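Local atomic coordinates of putative transcriptional regulator protein, LacI family (Rhizobium etli, PDB entry 3MIZ), a protein that probably acts as a LacI-family transcriptional regulator, repressing genes by binding DNA through an N-terminal helix-turn-helix domain and sensing a small effector with this periplasmic-binding-protein-like part. Residues A[111-116]-A[254-259]; A[208-213]-A[240-245]; A[248-253]-A[283-288]. One frame throughout, in Å; residues are numbered along the deposited sequence.

Interaction 1: A[111-116]-A[254-259]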
ATOM      1  N   ILE A 111       0.354 -21.526   7.416  1.00 12.40           N
ATOM      2  CA  ILE A 111      -1.036 -21.122   7.311  1.00 12.10           C
ATOM      3  C   ILE A 111      -1.129 -20.164   6.121  1.00 11.97           C
ATOM      4  O   ILE A 111      -0.380 -19.187   6.030  1.00 14.00           O
ATOM      5  CB  ILE A 111      -1.510 -20.484   8.643  1.00 12.57           C
ATOM      6  CG1 ILE A 111      -3.013 -20.220   8.590  1.00 13.59           C
ATOM      7  CG2 ILE A 111      -0.713 -19.220   8.940  1.00 15.43           C
ATOM      8  CD1 ILE A 111      -3.647 -19.945   9.967  1.00 13.30           C
ATOM      9  N   GLU A 112      -2.029 -20.483   5.196  1.00 12.77           N
ATOM     10  CA  GLU A 112      -2.219 -19.710   3.971  1.00 12.98           C
ATOM     11  C   GLU A 112      -3.690 -19.441   3.678  1.00 14.93           C
ATOM     12  O   GLU A 112      -4.576 -20.104   4.221  1.00 14.80           O
ATOM     13  CB  GLU A 112      -1.700 -20.494   2.773  1.00 16.43           C
ATOM     14  CG  GLU A 112      -0.246 -20.920   2.796  1.00 19.97           C
ATOM     15  CD  GLU A 112       0.012 -21.971   1.735  1.00 24.25           C
ATOM     16  OE1 GLU A 112      -0.320 -23.150   1.982  1.00 25.71           O
ATOM     17  OE2 GLU A 112       0.520 -21.621   0.651  1.00 25.78           O
ATOM     18  N   PRO A 113      -3.961 -18.487   2.772  1.00 15.03           N
ATOM     19  CA  PRO A 113      -5.330 -18.140   2.381  1.00 16.55           C
ATOM     20  C   PRO A 113      -5.716 -19.109   1.265  1.00 17.66           C
ATOM     21  O   PRO A 113      -4.838 -19.653   0.582  1.00 17.42           O
ATOM     22  CB  PRO A 113      -5.183 -16.708   1.879  1.00 16.46           C
ATOM     23  CG  PRO A 113      -3.858 -16.750   1.199  1.00 18.38           C
ATOM     24  CD  PRO A 113      -2.997 -17.535   2.188  1.00 16.49           C
ATOM     25  N   ASP A 114      -7.010 -19.326   1.064  1.00 16.43           N
ATOM     26  CA  ASP A 114      -7.461 -20.252   0.035  1.00 17.67           C
ATOM     27  C   ASP A 114      -7.882 -19.539  -1.256  1.00 17.63           C
ATOM     28  O   ASP A 114      -9.070 -19.316  -1.488  1.00 16.87           O
ATOM     29  CB  ASP A 114      -8.633 -21.075   0.570  1.00 17.99           C
ATOM     30  CG  ASP A 114      -8.808 -22.387  -0.159  1.00 17.11           C
ATOM     31  OD1 ASP A 114      -8.505 -22.458  -1.368  1.00 17.40           O
ATOM     32  OD2 ASP A 114      -9.274 -23.348   0.486  1.00 22.19           O
ATOM     33  N   ASP A 115      -6.904 -19.185  -2.086  1.00 15.83           N
ATOM     34  CA  ASP A 115      -7.156 -18.518  -3.362  1.00 16.94           C
ATOM     35  C   ASP A 115      -8.150 -19.278  -4.225  1.00 16.20           C
ATOM     36  O   ASP A 115      -9.033 -18.691  -4.850  1.00 14.62           O
ATOM     37  CB  ASP A 115      -5.849 -18.377  -4.144  1.00 17.30           C
ATOM     38  CG  ASP A 115      -4.920 -17.372  -3.526  1.00 19.62           C
ATOM     39  OD1 ASP A 115      -4.920 -16.212  -3.978  1.00 19.40           O
ATOM     40  OD2 ASP A 115      -4.213 -17.737  -2.569  1.00 20.31           O
ATOM     41  N   TYR A 116      -7.986 -20.590  -4.271  1.00 16.96           N
ATOM     42  CA  TYR A 116      -8.853 -21.435  -5.075  1.00 15.22           C
ATOM     43  C   TYR A 116     -10.311 -21.340  -4.620  1.00 15.44           C
ATOM     44  O   TYR A 116     -11.218 -21.119  -5.432  1.00 14.47           O
ATOM     45  CB  TYR A 116      -8.367 -22.887  -4.999  1.00 15.65           C
ATOM     46  CG  TYR A 116      -9.038 -23.798  -5.999  1.00 15.72           C
ATOM     47  CD1 TYR A 116      -8.525 -23.955  -7.281  1.00 15.89           C
ATOM     48  CD2 TYR A 116     -10.210 -24.475  -5.673  1.00 18.00           C
ATOM     49  CE1 TYR A 116      -9.164 -24.763  -8.215  1.00 16.54           C
ATOM     50  CE2 TYR A 116     -10.854 -25.285  -6.600  1.00 16.88           C
ATOM     51  CZ  TYR A 116     -10.327 -25.425  -7.866  1.00 17.69           C
ATOM     52  OH  TYR A 116     -10.966 -26.224  -8.788  1.00 17.02           O
ATOM     53  N   TYR A 254      -5.328 -10.173   7.951  1.00 11.96           N
ATOM     54  CA  TYR A 254      -5.347  -9.826   9.361  1.00 16.03           C
ATOM     55  C   TYR A 254      -5.455 -11.089  10.222  1.00 16.03           C
ATOM     56  O   TYR A 254      -4.694 -11.264  11.179  1.00 16.12           O
ATOM     57  CB  TYR A 254      -6.521  -8.881   9.652  1.00 19.10           C
ATOM     58  CG  TYR A 254      -6.588  -8.426  11.092  1.00 22.23           C
ATOM     59  CD1 TYR A 254      -5.660  -7.519  11.604  1.00 22.64           C
ATOM     60  CD2 TYR A 254      -7.555  -8.937  11.953  1.00 24.67           C
ATOM     61  CE1 TYR A 254      -5.692  -7.137  12.944  1.00 25.92           C
ATOM     62  CE2 TYR A 254      -7.599  -8.561  13.291  1.00 26.43           C
ATOM     63  CZ  TYR A 254      -6.665  -7.663  13.782  1.00 27.43           C
ATOM     64  OH  TYR A 254      -6.694  -7.311  15.117  1.00 28.57           O
ATOM     65  N   ASP A 255      -6.388 -11.972   9.872  1.00 17.00           N
ATOM     66  CA  ASP A 255      -6.584 -13.213  10.616  1.00 18.17           C
ATOM     67  C   ASP A 255      -5.395 -14.160  10.475  1.00 17.77           C
ATOM     68  O   ASP A 255      -5.062 -14.880  11.415  1.00 16.30           O
ATOM     69  CB  ASP A 255      -7.860 -13.929  10.163  1.00 20.24           C
ATOM     70  CG  ASP A 255      -9.121 -13.167  10.531  1.00 26.68           C
ATOM     71  OD1 ASP A 255      -9.162 -12.563  11.627  1.00 26.07           O
ATOM     72  OD2 ASP A 255     -10.076 -13.186   9.729  1.00 29.51           O
ATOM     73  N   LEU A 256      -4.772 -14.179   9.299  1.00 15.17           N
ATOM     74  CA  LEU A 256      -3.601 -15.035   9.093  1.00 15.08           C
ATOM     75  C   LEU A 256      -2.503 -14.623  10.061  1.00 14.02           C
ATOM     76  O   LEU A 256      -1.813 -15.470  10.627  1.00 15.13           O
ATOM     77  CB  LEU A 256      -3.070 -14.924   7.660  1.00 13.35           C
ATOM     78  CG  LEU A 256      -3.825 -15.693   6.575  1.00 18.84           C
ATOM     79  CD1 LEU A 256      -3.274 -15.334   5.200  1.00 20.41           C
ATOM     80  CD2 LEU A 256      -3.695 -17.189   6.826  1.00 16.57           C
ATOM     81  N   GLY A 257      -2.340 -13.314  10.231  1.00 13.00           N
ATOM     82  CA  GLY A 257      -1.330 -12.799  11.137  1.00 12.29           C
ATOM     83  C   GLY A 257      -1.645 -13.147  12.583  1.00 15.69           C
ATOM     84  O   GLY A 257      -0.787 -13.648  13.308  1.00 14.29           O
ATOM     85  N   ARG A 258      -2.878 -12.893  13.012  1.00 15.22           N
ATOM     86  CA  ARG A 258      -3.259 -13.211  14.384  1.00 17.93           C
ATOM     87  C   ARG A 258      -3.162 -14.709  14.653  1.00 17.52           C
ATOM     88  O   ARG A 258      -2.613 -15.128  15.680  1.00 17.94           O
ATOM     89  CB  ARG A 258      -4.686 -12.734  14.667  1.00 21.11           C
ATOM     90  CG  ARG A 258      -4.874 -11.230  14.596  1.00 24.95           C
ATOM     91  CD  ARG A 258      -6.283 -10.869  15.050  1.00 31.54           C
ATOM     92  NE  ARG A 258      -6.553 -11.380  16.390  1.00 35.86           N
ATOM     93  CZ  ARG A 258      -5.943 -10.940  17.486  1.00 37.93           C
ATOM     94  NH1 ARG A 258      -5.036  -9.978  17.400  1.00 40.35           N
ATOM     95  NH2 ARG A 258      -6.225 -11.474  18.665  1.00 39.57           N
ATOM     96  N   GLU A 259      -3.690 -15.520  13.739  1.00 17.59           N
ATOM     97  CA  GLU A 259      -3.643 -16.973  13.918  1.00 18.33           C
ATOM     98  C   GLU A 259      -2.206 -17.486  13.905  1.00 17.83           C
ATOM     99  O   GLU A 259      -1.829 -18.320  14.731  1.00 17.45           O
ATOM    100  CB  GLU A 259      -4.452 -17.684  12.827  1.00 20.86           C
ATOM    101  CG  GLU A 259      -5.966 -17.617  13.014  1.00 25.68           C
ATOM    102  CD  GLU A 259      -6.423 -18.283  14.299  1.00 29.12           C
ATOM    103  OE1 GLU A 259      -6.034 -19.446  14.548  1.00 28.22           O
ATOM    104  OE2 GLU A 259      -7.178 -17.644  15.060  1.00 32.52           O
TER
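Leu256, on helix 253-268, carries this contact by dividing its two methyls between Ile111 and Pro113, two positions apart on strand 110-113. Leu256 CD2 lies 3.6 Å from Ile111 CG1 and also meets the carbonyl carbon of Glu112, whereas Leu256 CD1 rests 3.7 Å from Pro113 CD, the two side chains crossing at about a right angle. The extended branch of Ile111 (CG1 anti to the backbone N, chi1 -173°; chi2 165°) passes obliquely by Leu256 and sets Ile111 CD1 3.7 Å from Glu259 CB, one helical turn further on. Glu259 then bends at CG, so its carboxylate leads away and only its aliphatic base takes part. The strand and helix segments run nearly antiparallel (173°), their axes 8.9 Å apart at closest approach.

Ile98 touches both Ile111 and Leu256. Strand 110-113 is held by backbone hydrogen bonds to Val280 and Arg278 of strand 277-285, while Glu112 points away from the helix to form a salt bridge with Arg81. Asp114 caps the N terminus of helix 115-127 through Gln117 N. With no hydrogen bond joining them, these two segments meet through apolar packing, and the carboxylates of Glu112 and Glu259 lead away from it.

Interaction 2: A[208-213]-A[240-245]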
HETATM    1  N   MSE A 208      -6.128  -4.197 -10.192  1.00 12.51           N
HETATM    2  CA  MSE A 208      -6.409  -4.245 -11.631  1.00 10.20           C
HETATM    3  C   MSE A 208      -7.809  -3.719 -11.980  1.00 12.15           C
HETATM    4  O   MSE A 208      -8.041  -3.213 -13.089  1.00 13.60           O
HETATM    5  CB  MSE A 208      -6.282  -5.693 -12.136  1.00 14.28           C
HETATM    6  CG  MSE A 208      -4.904  -6.332 -11.993  1.00 15.67           C
HETATM    7 SE   MSE A 208      -4.972  -8.244 -12.418  1.00 24.05          SE
HETATM    8  CE  MSE A 208      -5.277  -8.071 -14.301  1.00 16.71           C
ATOM      9  N   ALA A 209      -8.745  -3.855 -11.043  1.00 11.67           N
ATOM     10  CA  ALA A 209     -10.121  -3.407 -11.264  1.00 13.33           C
ATOM     11  C   ALA A 209     -10.197  -1.920 -11.561  1.00 13.30           C
ATOM     12  O   ALA A 209     -11.103  -1.478 -12.259  1.00 14.29           O
ATOM     13  CB  ALA A 209     -10.999  -3.739 -10.056  1.00 11.02           C
ATOM     14  N   ILE A 210      -9.257  -1.143 -11.027  1.00 12.88           N
ATOM     15  CA  ILE A 210      -9.268   0.287 -11.292  1.00 10.14           C
ATOM     16  C   ILE A 210      -9.246   0.527 -12.804  1.00 12.02           C
ATOM     17  O   ILE A 210     -10.020   1.326 -13.322  1.00 11.26           O
ATOM     18  CB  ILE A 210      -8.045   1.005 -10.678  1.00  8.94           C
ATOM     19  CG1 ILE A 210      -8.081   0.907  -9.149  1.00  9.44           C
ATOM     20  CG2 ILE A 210      -8.057   2.486 -11.090  1.00 11.57           C
ATOM     21  CD1 ILE A 210      -6.777   1.359  -8.485  1.00 14.32           C
ATOM     22  N   GLN A 211      -8.355  -0.169 -13.505  1.00 11.06           N
ATOM     23  CA  GLN A 211      -8.235  -0.007 -14.956  1.00 13.24           C
ATOM     24  C   GLN A 211      -9.436  -0.534 -15.731  1.00 12.53           C
ATOM     25  O   GLN A 211      -9.777   0.004 -16.792  1.00 12.93           O
ATOM     26  CB  GLN A 211      -6.960  -0.689 -15.460  1.00 12.71           C
ATOM     27  CG  GLN A 211      -5.697  -0.050 -14.904  1.00 14.44           C
ATOM     28  CD  GLN A 211      -4.441  -0.622 -15.518  1.00 13.24           C
ATOM     29  OE1 GLN A 211      -4.240  -0.545 -16.736  1.00 12.57           O
ATOM     30  NE2 GLN A 211      -3.585  -1.198 -14.682  1.00 12.21           N
ATOM     31  N   ILE A 212     -10.068  -1.586 -15.209  1.00 11.57           N
ATOM     32  CA  ILE A 212     -11.242  -2.176 -15.851  1.00 12.39           C
ATOM     33  C   ILE A 212     -12.459  -1.245 -15.679  1.00 13.27           C
ATOM     34  O   ILE A 212     -13.306  -1.141 -16.566  1.00 14.74           O
ATOM     35  CB  ILE A 212     -11.544  -3.575 -15.256  1.00 11.08           C
ATOM     36  CG1 ILE A 212     -10.316  -4.479 -15.442  1.00 12.32           C
ATOM     37  CG2 ILE A 212     -12.748  -4.204 -15.963  1.00 14.75           C
ATOM     38  CD1 ILE A 212     -10.409  -5.822 -14.762  1.00 11.73           C
ATOM     39  N   TYR A 213     -12.555  -0.583 -14.531  1.00 12.20           N
ATOM     40  CA  TYR A 213     -13.660   0.354 -14.303  1.00 13.38           C
ATOM     41  C   TYR A 213     -13.537   1.482 -15.316  1.00 12.05           C
ATOM     42  O   TYR A 213     -14.515   1.871 -15.953  1.00 13.80           O
ATOM     43  CB  TYR A 213     -13.583   0.961 -12.896  1.00 11.97           C
ATOM     44  CG  TYR A 213     -14.448   0.279 -11.857  1.00 15.64           C
ATOM     45  CD1 TYR A 213     -14.326  -1.084 -11.594  1.00 14.82           C
ATOM     46  CD2 TYR A 213     -15.350   1.021 -11.091  1.00 15.06           C
ATOM     47  CE1 TYR A 213     -15.076  -1.695 -10.588  1.00 16.29           C
ATOM     48  CE2 TYR A 213     -16.099   0.425 -10.080  1.00 16.50           C
ATOM     49  CZ  TYR A 213     -15.957  -0.931  -9.833  1.00 15.04           C
ATOM     50  OH  TYR A 213     -16.682  -1.516  -8.820  1.00 16.94           O
HETATM   51  N   MSE A 240     -12.949   0.487  -1.654  1.00 26.14           N
HETATM   52  CA  MSE A 240     -13.805   1.556  -1.164  1.00 31.02           C
HETATM   53  C   MSE A 240     -13.596   2.897  -1.872  1.00 29.94           C
HETATM   54  O   MSE A 240     -14.218   3.902  -1.513  1.00 29.06           O
HETATM   55  CB  MSE A 240     -13.607   1.724   0.337  1.00 38.72           C
HETATM   56  CG  MSE A 240     -14.080   0.524   1.132  1.00 47.90           C
HETATM   57 SE   MSE A 240     -13.871   0.803   3.012  1.00 64.65          SE
HETATM   58  CE  MSE A 240     -15.589   1.629   3.373  1.00 58.35           C
ATOM     59  N   ALA A 241     -12.717   2.907  -2.870  1.00 25.35           N
ATOM     60  CA  ALA A 241     -12.455   4.109  -3.650  1.00 23.08           C
ATOM     61  C   ALA A 241     -13.324   4.022  -4.899  1.00 21.65           C
ATOM     62  O   ALA A 241     -13.947   4.997  -5.316  1.00 22.25           O
ATOM     63  CB  ALA A 241     -10.977   4.179  -4.045  1.00 21.44           C
ATOM     64  N   LEU A 242     -13.366   2.837  -5.494  1.00 18.76           N
ATOM     65  CA  LEU A 242     -14.167   2.631  -6.689  1.00 17.99           C
ATOM     66  C   LEU A 242     -15.644   2.765  -6.344  1.00 17.90           C
ATOM     67  O   LEU A 242     -16.085   2.386  -5.255  1.00 18.03           O
ATOM     68  CB  LEU A 242     -13.909   1.241  -7.281  1.00 15.73           C
ATOM     69  CG  LEU A 242     -12.455   0.903  -7.632  1.00 15.32           C
ATOM     70  CD1 LEU A 242     -12.359  -0.550  -8.076  1.00 16.11           C
ATOM     71  CD2 LEU A 242     -11.949   1.844  -8.718  1.00 17.37           C
ATOM     72  N   LYS A 243     -16.398   3.326  -7.279  1.00 16.38           N
ATOM     73  CA  LYS A 243     -17.835   3.492  -7.118  1.00 17.22           C
ATOM     74  C   LYS A 243     -18.416   2.992  -8.431  1.00 15.32           C
ATOM     75  O   LYS A 243     -18.030   3.465  -9.501  1.00 17.05           O
ATOM     76  CB  LYS A 243     -18.197   4.971  -6.921  1.00 18.13           C
ATOM     77  CG  LYS A 243     -17.472   5.663  -5.773  1.00 18.43           C
ATOM     78  CD  LYS A 243     -17.884   5.114  -4.415  1.00 22.52           C
ATOM     79  CE  LYS A 243     -17.151   5.840  -3.292  1.00 22.23           C
ATOM     80  NZ  LYS A 243     -17.555   5.365  -1.941  1.00 23.70           N
ATOM     81  N   PRO A 244     -19.346   2.029  -8.375  1.00 16.68           N
ATOM     82  CA  PRO A 244     -19.883   1.390  -7.167  1.00 16.01           C
ATOM     83  C   PRO A 244     -18.844   0.603  -6.377  1.00 16.71           C
ATOM     84  O   PRO A 244     -17.817   0.174  -6.925  1.00 15.13           O
ATOM     85  CB  PRO A 244     -20.973   0.480  -7.720  1.00 17.39           C
ATOM     86  CG  PRO A 244     -20.389   0.048  -9.031  1.00 14.94           C
ATOM     87  CD  PRO A 244     -19.842   1.351  -9.587  1.00 13.90           C
ATOM     88  N   GLU A 245     -19.114   0.426  -5.084  1.00 16.91           N
ATOM     89  CA  GLU A 245     -18.227  -0.322  -4.199  1.00 19.03           C
ATOM     90  C   GLU A 245     -17.993  -1.704  -4.812  1.00 15.16           C
ATOM     91  O   GLU A 245     -18.938  -2.381  -5.205  1.00 13.48           O
ATOM     92  CB  GLU A 245     -18.870  -0.465  -2.815  1.00 22.46           C
ATOM     93  CG  GLU A 245     -18.971   0.830  -2.034  1.00 31.57           C
ATOM     94  CD  GLU A 245     -17.615   1.350  -1.593  1.00 37.05           C
ATOM     95  OE1 GLU A 245     -16.781   1.661  -2.469  1.00 38.68           O
ATOM     96  OE2 GLU A 245     -17.382   1.445  -0.365  1.00 39.28           O
TER
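One face of the Tyr213 ring is packed against Leu242, whose CD1 stands over it, 4.0 Å from the centroid and 15° off the ring normal, in a CH-pi contact. Leu242 CB lies over the ring too, 3.6 Å from Tyr213 CE2. The edge of the ring faces backbone: the carbonyl oxygens of Lys243 and Pro244 both lie near its plane, and Pro244 CD comes within 3.9 Å of Tyr213 CE2. At the tip, Tyr213 OH donates a hydrogen bond of 2.8 Å to Pro244 O. The hydroxyl sits above the carbonyl plane, 28° out of it, so the bond does not follow a lone pair. Tyr213 has an unusual chi1 of -97°, with which the ring lies against the loop that follows helix 236-239.

Leu242 completes the apolar layer with its other contacts. Leu242 CD1 also touches Ala209 CB, one helical turn before Tyr213, while Leu242 CD2 meets Ile210 CG1 at 4.0 Å, the two side chains crossing at about a right angle. Ile223 of helix 223-226 touches both Tyr213 and Pro244, and the cis peptide before Pro244 shapes the loop where it passes the ring edge. Ile210 and Leu242 also pack against Leu242 and Ile210 of the second subunit, making this surface part of the dimer interface. The contact thus combines an apolar seat for Leu242 with one directional bond from a buried phenol, tying the loop to helix 206-217 on the side where the subunits meet.

Interaction 3: A[248-253]-A[283-288]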
ATOM      1  N   THR A 248     -15.887  -8.326  -3.835  1.00 13.44           N
ATOM      2  CA  THR A 248     -14.623  -9.049  -3.958  1.00 13.76           C
ATOM      3  C   THR A 248     -14.516 -10.225  -2.991  1.00 15.74           C
ATOM      4  O   THR A 248     -15.476 -10.573  -2.304  1.00 14.53           O
ATOM      5  CB  THR A 248     -13.455  -8.040  -3.701  1.00 13.65           C
ATOM      6  OG1 THR A 248     -12.190  -8.628  -4.021  1.00 13.85           O
ATOM      7  CG2 THR A 248     -13.446  -7.610  -2.239  1.00 13.30           C
ATOM      8  N   ALA A 249     -13.337 -10.844  -2.969  1.00 15.55           N
ATOM      9  CA  ALA A 249     -13.048 -11.957  -2.072  1.00 14.75           C
ATOM     10  C   ALA A 249     -11.920 -11.424  -1.198  1.00 15.68           C
ATOM     11  O   ALA A 249     -10.862 -11.038  -1.702  1.00 15.14           O
ATOM     12  CB  ALA A 249     -12.587 -13.175  -2.866  1.00 17.59           C
ATOM     13  N   ALA A 250     -12.144 -11.387   0.109  1.00 14.16           N
ATOM     14  CA  ALA A 250     -11.144 -10.847   1.008  1.00 13.44           C
ATOM     15  C   ALA A 250     -10.085 -11.849   1.421  1.00 14.61           C
ATOM     16  O   ALA A 250     -10.399 -12.919   1.940  1.00 13.68           O
ATOM     17  CB  ALA A 250     -11.812 -10.286   2.249  1.00 16.26           C
ATOM     18  N   LEU A 251      -8.827 -11.504   1.186  1.00 13.92           N
ATOM     19  CA  LEU A 251      -7.750 -12.382   1.618  1.00 14.10           C
ATOM     20  C   LEU A 251      -7.755 -12.122   3.120  1.00 14.92           C
ATOM     21  O   LEU A 251      -7.742 -10.964   3.548  1.00 15.07           O
ATOM     22  CB  LEU A 251      -6.420 -11.951   0.999  1.00 16.75           C
ATOM     23  CG  LEU A 251      -6.147 -12.340  -0.457  1.00 17.17           C
ATOM     24  CD1 LEU A 251      -4.872 -11.638  -0.929  1.00 19.44           C
ATOM     25  CD2 LEU A 251      -6.001 -13.853  -0.575  1.00 17.92           C
ATOM     26  N   PRO A 252      -7.806 -13.188   3.939  1.00 14.91           N
ATOM     27  CA  PRO A 252      -7.825 -13.078   5.400  1.00 13.82           C
ATOM     28  C   PRO A 252      -6.460 -12.752   6.020  1.00 14.06           C
ATOM     29  O   PRO A 252      -6.019 -13.408   6.964  1.00 11.32           O
ATOM     30  CB  PRO A 252      -8.346 -14.450   5.827  1.00 15.38           C
ATOM     31  CG  PRO A 252      -7.691 -15.350   4.828  1.00 15.43           C
ATOM     32  CD  PRO A 252      -7.889 -14.601   3.519  1.00 13.48           C
ATOM     33  N   TYR A 253      -5.810 -11.719   5.496  1.00 13.60           N
ATOM     34  CA  TYR A 253      -4.498 -11.319   5.982  1.00 14.27           C
ATOM     35  C   TYR A 253      -4.432 -11.027   7.470  1.00 14.96           C
ATOM     36  O   TYR A 253      -3.575 -11.561   8.168  1.00 10.66           O
ATOM     37  CB  TYR A 253      -3.984 -10.107   5.199  1.00 16.23           C
ATOM     38  CG  TYR A 253      -3.417 -10.475   3.848  1.00 18.69           C
ATOM     39  CD1 TYR A 253      -2.852 -11.733   3.636  1.00 23.67           C
ATOM     40  CD2 TYR A 253      -3.406  -9.565   2.794  1.00 25.65           C
ATOM     41  CE1 TYR A 253      -2.290 -12.077   2.414  1.00 25.68           C
ATOM     42  CE2 TYR A 253      -2.838  -9.903   1.557  1.00 25.96           C
ATOM     43  CZ  TYR A 253      -2.283 -11.161   1.384  1.00 24.35           C
ATOM     44  OH  TYR A 253      -1.692 -11.509   0.188  1.00 31.42           O
ATOM     45  N   LYS A 283     -13.265 -14.619   2.514  1.00 18.82           N
ATOM     46  CA  LYS A 283     -14.659 -14.211   2.641  1.00 18.60           C
ATOM     47  C   LYS A 283     -15.154 -13.408   1.450  1.00 17.02           C
ATOM     48  O   LYS A 283     -14.528 -12.433   1.049  1.00 14.00           O
ATOM     49  CB  LYS A 283     -14.847 -13.378   3.913  1.00 21.43           C
ATOM     50  CG  LYS A 283     -14.611 -14.143   5.204  1.00 27.50           C
ATOM     51  CD  LYS A 283     -14.740 -13.230   6.418  1.00 31.74           C
ATOM     52  CE  LYS A 283     -14.558 -13.999   7.719  1.00 33.33           C
ATOM     53  NZ  LYS A 283     -14.594 -13.098   8.905  1.00 35.72           N
ATOM     54  N   LEU A 284     -16.278 -13.821   0.877  1.00 17.62           N
ATOM     55  CA  LEU A 284     -16.846 -13.082  -0.239  1.00 19.53           C
ATOM     56  C   LEU A 284     -17.474 -11.831   0.367  1.00 20.56           C
ATOM     57  O   LEU A 284     -18.320 -11.925   1.254  1.00 20.56           O
ATOM     58  CB  LEU A 284     -17.900 -13.924  -0.954  1.00 22.07           C
ATOM     59  CG  LEU A 284     -18.649 -13.296  -2.129  1.00 24.47           C
ATOM     60  CD1 LEU A 284     -17.710 -12.478  -2.986  1.00 25.87           C
ATOM     61  CD2 LEU A 284     -19.300 -14.401  -2.945  1.00 26.98           C
ATOM     62  N   VAL A 285     -17.034 -10.664  -0.092  1.00 19.10           N
ATOM     63  CA  VAL A 285     -17.557  -9.397   0.412  1.00 18.28           C
ATOM     64  C   VAL A 285     -18.476  -8.827  -0.653  1.00 20.18           C
ATOM     65  O   VAL A 285     -18.017  -8.301  -1.666  1.00 18.32           O
ATOM     66  CB  VAL A 285     -16.422  -8.390   0.688  1.00 19.28           C
ATOM     67  CG1 VAL A 285     -16.999  -7.085   1.230  1.00 18.63           C
ATOM     68  CG2 VAL A 285     -15.429  -8.989   1.674  1.00 18.76           C
ATOM     69  N   GLU A 286     -19.779  -8.937  -0.420  1.00 19.82           N
ATOM     70  CA  GLU A 286     -20.747  -8.446  -1.383  1.00 22.57           C
ATOM     71  C   GLU A 286     -20.990  -6.954  -1.249  1.00 21.97           C
ATOM     72  O   GLU A 286     -21.400  -6.466  -0.192  1.00 20.64           O
ATOM     73  CB  GLU A 286     -22.062  -9.211  -1.240  1.00 25.94           C
ATOM     74  CG  GLU A 286     -23.133  -8.753  -2.204  1.00 29.31           C
ATOM     75  CD  GLU A 286     -24.245  -9.761  -2.354  1.00 30.27           C
ATOM     76  OE1 GLU A 286     -24.565 -10.439  -1.354  1.00 30.68           O
ATOM     77  OE2 GLU A 286     -24.802  -9.868  -3.468  1.00 30.42           O
ATOM     78  N   ARG A 287     -20.711  -6.230  -2.325  1.00 20.28           N
ATOM     79  CA  ARG A 287     -20.911  -4.791  -2.349  1.00 19.33           C
ATOM     80  C   ARG A 287     -21.914  -4.494  -3.472  1.00 20.11           C
ATOM     81  O   ARG A 287     -22.941  -5.164  -3.542  1.00 22.38           O
ATOM     82  CB  ARG A 287     -19.559  -4.071  -2.530  1.00 19.02           C
ATOM     83  CG  ARG A 287     -18.588  -4.334  -1.348  1.00 19.53           C
ATOM     84  CD  ARG A 287     -17.606  -3.188  -1.096  1.00 17.40           C
ATOM     85  NE  ARG A 287     -16.845  -3.331   0.153  1.00 14.07           N
ATOM     86  CZ  ARG A 287     -15.697  -4.005   0.276  1.00 16.60           C
ATOM     87  NH1 ARG A 287     -15.157  -4.610  -0.769  1.00 13.21           N
ATOM     88  NH2 ARG A 287     -15.077  -4.069   1.448  1.00 15.53           N
ATOM     89  N   SER A 288     -21.649  -3.542  -4.362  1.00 19.82           N
ATOM     90  CA  SER A 288     -22.638  -3.256  -5.408  1.00 21.30           C
ATOM     91  C   SER A 288     -22.145  -3.145  -6.850  1.00 20.98           C
ATOM     92  O   SER A 288     -22.834  -2.578  -7.706  1.00 20.91           O
ATOM     93  CB  SER A 288     -23.411  -1.986  -5.040  1.00 24.79           C
ATOM     94  OG  SER A 288     -22.520  -0.913  -4.792  1.00 26.69           O
TER
HETATM   95  O   HOH W   1     -11.315 -13.409   4.423  1.00 21.71           O
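Strands 248-250 and 277-285 pair antiparallel, 248-250 being an edge strand of a three-stranded sheet in the crossover region that joins the two lobes, as in other periplasmic-binding-protein-like domains. Backbone hydrogen bonds set the register. Thr248 and Val285 form a hydrogen-bonded pair: Thr248 N donates to Val285 O at 3.0 Å, and Val285 N returns a shorter bond of 2.7 Å to Thr248 O, both in the plane of the accepting carbonyl. Further along, Ala250 N points almost straight at Lys283 O (2.8 Å, 176° at the hydrogen). The return bond from Lys283 N to Ala250 O is weak, and a water joins the same two atoms, donating to Ala250 O and accepting from Lys283 N.

Apolar contacts lie on the face bearing Thr248, Ala250 and Val285, where Ala250 CB meets Val285 CG2 at 3.9 Å. Ala249 and Leu284, the non-hydrogen-bonded pair, look to the other face, and both touch Leu122 of helix 115-127. The end of Leu284 turns back, so that Leu284 CD1 presses on Thr248 O at 3.0 Å.

Polar side chains find their partners beyond the pair. Thr248 OG1 is hydrogen-bonded to Asp206, and Arg287 NH1 binds Leu246 O and forms a salt bridge with Asp234. The guanidinium of Arg287 is laid flat against Val285, with Val285 CG1 3.4 Å above its plane and over its centre, while Thr248 CG2 comes to its edge, 3.8 Å from Arg287 NH1.

Of the contact segments, 111-116 comes first from the N terminus, and interaction 1 closes on it when the chain reaches 254, 138 residues past its end. Interaction 2 is nested within that long loop, joining helix 206-217 to 240-245 with nearest atoms about 12 Å from interaction 1. Interaction 3 opens after interaction 2 closes and crosses interaction 1, since 248-253 precedes 254-259 and 283-288 follows it. Interactions 1 and 3 share one sheet, in which strand 277-285 lies between 110-113 and 248-250, and they touch where Pro113 CB meets Pro252 CD (3.8 Å). Interaction 2 adjoins interaction 3 through Glu245 and Ser288, joining the dimer-facing loop to the chain just past strand 277-285.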